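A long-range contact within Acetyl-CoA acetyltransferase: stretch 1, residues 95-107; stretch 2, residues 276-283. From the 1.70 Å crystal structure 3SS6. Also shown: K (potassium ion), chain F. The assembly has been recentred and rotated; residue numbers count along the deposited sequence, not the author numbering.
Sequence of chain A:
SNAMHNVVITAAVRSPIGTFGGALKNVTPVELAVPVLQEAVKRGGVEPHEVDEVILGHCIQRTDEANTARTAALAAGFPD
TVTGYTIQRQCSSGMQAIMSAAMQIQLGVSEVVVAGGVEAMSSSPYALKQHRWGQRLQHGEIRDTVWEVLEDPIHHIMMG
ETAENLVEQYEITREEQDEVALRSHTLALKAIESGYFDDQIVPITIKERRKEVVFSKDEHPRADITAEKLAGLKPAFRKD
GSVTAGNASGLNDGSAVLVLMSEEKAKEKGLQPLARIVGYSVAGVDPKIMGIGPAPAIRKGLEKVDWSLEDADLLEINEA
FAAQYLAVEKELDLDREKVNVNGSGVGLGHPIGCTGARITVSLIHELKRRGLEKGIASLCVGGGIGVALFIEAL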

# COMPACT_ATOMS: atom_id res chain seq x y z
N MET A 95 -17.30 -12.42 -25.57
CA MET A 95 -17.78 -13.27 -26.65
C MET A 95 -17.89 -14.71 -26.14
O MET A 95 -18.86 -15.41 -26.46
CB MET A 95 -16.87 -13.17 -27.87
CG MET A 95 -17.32 -14.01 -29.06
SD MET A 95 -16.36 -13.68 -30.55
CE MET A 95 -17.07 -12.09 -31.02
N GLN A 96 -16.93 -15.17 -25.34
CA GLN A 96 -17.04 -16.51 -24.78
C GLN A 96 -18.30 -16.65 -23.92
O GLN A 96 -18.93 -17.71 -23.89
CB GLN A 96 -15.79 -16.86 -23.94
CG GLN A 96 -15.87 -18.24 -23.30
CD GLN A 96 -15.89 -19.34 -24.36
OE1 GLN A 96 -15.05 -19.36 -25.26
NE2 GLN A 96 -16.85 -20.25 -24.26
N ALA A 97 -18.67 -15.58 -23.22
CA ALA A 97 -19.88 -15.62 -22.40
C ALA A 97 -21.09 -15.93 -23.28
O ALA A 97 -21.96 -16.72 -22.91
CB ALA A 97 -20.09 -14.30 -21.63
N ILE A 98 -21.15 -15.29 -24.44
CA ILE A 98 -22.25 -15.55 -25.37
C ILE A 98 -22.19 -16.98 -25.89
O ILE A 98 -23.22 -17.63 -26.03
CB ILE A 98 -22.20 -14.55 -26.54
CG1 ILE A 98 -22.51 -13.15 -26.00
CG2 ILE A 98 -23.17 -14.98 -27.65
CD1 ILE A 98 -22.11 -12.02 -26.96
N MET A 99 -20.99 -17.47 -26.19
CA MET A 99 -20.83 -18.85 -26.66
C MET A 99 -21.23 -19.88 -25.61
O MET A 99 -21.89 -20.87 -25.92
CB MET A 99 -19.38 -19.09 -27.13
CG MET A 99 -19.04 -18.25 -28.35
SD MET A 99 -17.28 -17.89 -28.48
CE MET A 99 -16.59 -19.56 -28.46
N SER A 100 -20.86 -19.61 -24.36
CA SER A 100 -21.20 -20.49 -23.26
C SER A 100 -22.71 -20.50 -23.03
O SER A 100 -23.30 -21.55 -22.73
CB SER A 100 -20.44 -20.09 -22.00
OG SER A 100 -19.05 -20.40 -22.15
N ALA A 101 -23.34 -19.34 -23.18
CA ALA A 101 -24.80 -19.26 -23.11
C ALA A 101 -25.42 -20.10 -24.22
O ALA A 101 -26.38 -20.87 -23.99
CB ALA A 101 -25.27 -17.80 -23.23
N ALA A 102 -24.87 -19.98 -25.42
CA ALA A 102 -25.39 -20.76 -26.54
C ALA A 102 -25.26 -22.26 -26.26
O ALA A 102 -26.18 -23.03 -26.56
CB ALA A 102 -24.68 -20.38 -27.83
N MET A 103 -24.14 -22.67 -25.69
CA MET A 103 -23.95 -24.08 -25.36
C MET A 103 -25.03 -24.57 -24.41
O MET A 103 -25.61 -25.63 -24.62
CB MET A 103 -22.57 -24.35 -24.76
CG MET A 103 -21.43 -24.09 -25.73
SD MET A 103 -19.85 -24.85 -25.22
CE MET A 103 -19.46 -23.91 -23.74
N GLN A 104 -25.29 -23.81 -23.35
CA GLN A 104 -26.32 -24.20 -22.39
C GLN A 104 -27.67 -24.33 -23.08
O GLN A 104 -28.43 -25.25 -22.80
CB GLN A 104 -26.42 -23.20 -21.24
CG GLN A 104 -25.22 -23.22 -20.31
CD GLN A 104 -25.47 -22.48 -19.01
OE1 GLN A 104 -26.49 -21.80 -18.85
NE2 GLN A 104 -24.54 -22.61 -18.07
N ILE A 105 -27.98 -23.39 -23.97
CA ILE A 105 -29.27 -23.42 -24.65
C ILE A 105 -29.35 -24.57 -25.64
O ILE A 105 -30.36 -25.27 -25.71
CB ILE A 105 -29.56 -22.07 -25.33
CG1 ILE A 105 -29.70 -20.98 -24.25
CG2 ILE A 105 -30.81 -22.17 -26.23
CD1 ILE A 105 -29.63 -19.55 -24.79
N GLN A 106 -28.29 -24.78 -26.41
CA GLN A 106 -28.30 -25.88 -27.37
C GLN A 106 -28.56 -27.22 -26.67
O GLN A 106 -29.27 -28.08 -27.20
CB GLN A 106 -26.97 -25.95 -28.11
CG GLN A 106 -26.65 -24.76 -29.01
CD GLN A 106 -25.22 -24.84 -29.53
OE1 GLN A 106 -24.33 -24.09 -29.09
NE2 GLN A 106 -24.98 -25.77 -30.45
N LEU A 107 -27.97 -27.38 -25.49
CA LEU A 107 -28.08 -28.63 -24.74
C LEU A 107 -29.36 -28.77 -23.93
O LEU A 107 -29.66 -29.85 -23.42
CB LEU A 107 -26.87 -28.77 -23.81
CG LEU A 107 -25.58 -29.14 -24.54
CD1 LEU A 107 -24.40 -29.03 -23.57
CD2 LEU A 107 -25.68 -30.55 -25.10
K K F . -18.83 -22.49 -20.09
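Stretch 2, residues 276-283: RIVGYSVA

How does the strand lie on the helix? Residues 276-283 are extended and run obliquely against the helix, at 126° between N-to-C directions, with axes 9.9 Å apart at closest approach. Ile277 CA lies nearest Ala102 CA (7.9 Å), Tyr280 CA nearest Met99 CA (7.1 Å) and Val282 CA nearest Gln96 CA (9.3 Å), so the strand climbs back toward the helix start.

What places the Tyr280 ring? Its CA-to-CB bond points toward the helix, and chi1 of 42° (p) with chi2 of 85° carries the ring along it. Met99 CB covers one ring face, while Ala102 CB approaches Tyr280 CE2 at 4.2 Å. At the ring edge, Tyr280 OH donates a hydrogen bond to Gln106 OE1 (2.7 Å); Gln106, m then t, extends its amide to meet it.

Why does Met99 bend? Its CA-to-CB bond points sideways; with chi angles m, t, p, CG packs on Tyr280 CB (3.7 Å) and CE reaches Val282 CG2 (3.6 Å). One side chain thus spans two strand residues.

What fills the other end? Ile277, m and t, extends CD1 to Ile98 CG2 (3.9 Å) and Ala102 CB (4.1 Å).

Where does Ser100 turn instead? Its CA-to-CB bond points away from the strand, and Ser100 OG binds the potassium ion K at 2.9 Å.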

# COMPACT_ATOMS: atom_id res chain seq x y z
N ARG A 276 -29.97 -15.10 -35.11
CA ARG A 276 -29.65 -16.45 -34.64
C ARG A 276 -28.14 -16.64 -34.64
O ARG A 276 -27.41 -15.99 -35.40
CB ARG A 276 -30.31 -17.52 -35.51
CG ARG A 276 -29.72 -17.62 -36.93
CD ARG A 276 -30.26 -18.85 -37.70
NE ARG A 276 -31.69 -18.73 -37.97
CZ ARG A 276 -32.65 -19.30 -37.25
NH1 ARG A 276 -32.34 -20.06 -36.20
NH2 ARG A 276 -33.92 -19.13 -37.58
N ILE A 277 -27.66 -17.52 -33.77
CA ILE A 277 -26.26 -17.90 -33.80
C ILE A 277 -26.13 -19.14 -34.68
O ILE A 277 -26.82 -20.14 -34.46
CB ILE A 277 -25.72 -18.17 -32.38
CG1 ILE A 277 -25.66 -16.86 -31.60
CG2 ILE A 277 -24.32 -18.78 -32.47
CD1 ILE A 277 -25.37 -17.01 -30.10
N VAL A 278 -25.27 -19.08 -35.70
CA VAL A 278 -25.07 -20.27 -36.53
C VAL A 278 -23.78 -21.03 -36.26
O VAL A 278 -23.64 -22.18 -36.69
CB VAL A 278 -25.21 -19.97 -38.04
CG1 VAL A 278 -26.63 -19.49 -38.36
CG2 VAL A 278 -24.18 -18.96 -38.48
N GLY A 279 -22.83 -20.42 -35.55
CA GLY A 279 -21.59 -21.10 -35.22
C GLY A 279 -20.62 -20.22 -34.45
O GLY A 279 -20.81 -19.02 -34.33
N TYR A 280 -19.58 -20.84 -33.90
CA TYR A 280 -18.52 -20.11 -33.22
C TYR A 280 -17.27 -20.96 -33.21
O TYR A 280 -17.35 -22.19 -33.33
CB TYR A 280 -18.93 -19.73 -31.78
CG TYR A 280 -19.65 -20.83 -31.03
CD1 TYR A 280 -18.95 -21.83 -30.36
CD2 TYR A 280 -21.04 -20.89 -31.02
CE1 TYR A 280 -19.61 -22.84 -29.70
CE2 TYR A 280 -21.71 -21.89 -30.36
CZ TYR A 280 -20.99 -22.87 -29.69
OH TYR A 280 -21.64 -23.89 -29.03
N SER A 281 -16.11 -20.32 -33.08
CA SER A 281 -14.85 -21.04 -33.15
C SER A 281 -13.76 -20.37 -32.33
O SER A 281 -13.81 -19.16 -32.08
CB SER A 281 -14.41 -21.15 -34.61
OG SER A 281 -14.33 -19.86 -35.18
N VAL A 282 -12.78 -21.17 -31.91
CA VAL A 282 -11.67 -20.71 -31.08
C VAL A 282 -10.38 -21.30 -31.62
O VAL A 282 -10.31 -22.50 -31.90
CB VAL A 282 -11.86 -21.17 -29.61
CG1 VAL A 282 -10.66 -20.76 -28.76
CG2 VAL A 282 -13.15 -20.60 -29.03
N ALA A 283 -9.35 -20.48 -31.78
CA ALA A 283 -8.06 -20.97 -32.29
C ALA A 283 -6.90 -20.43 -31.46
O ALA A 283 -6.90 -19.26 -31.08
CB ALA A 283 -7.90 -20.58 -33.76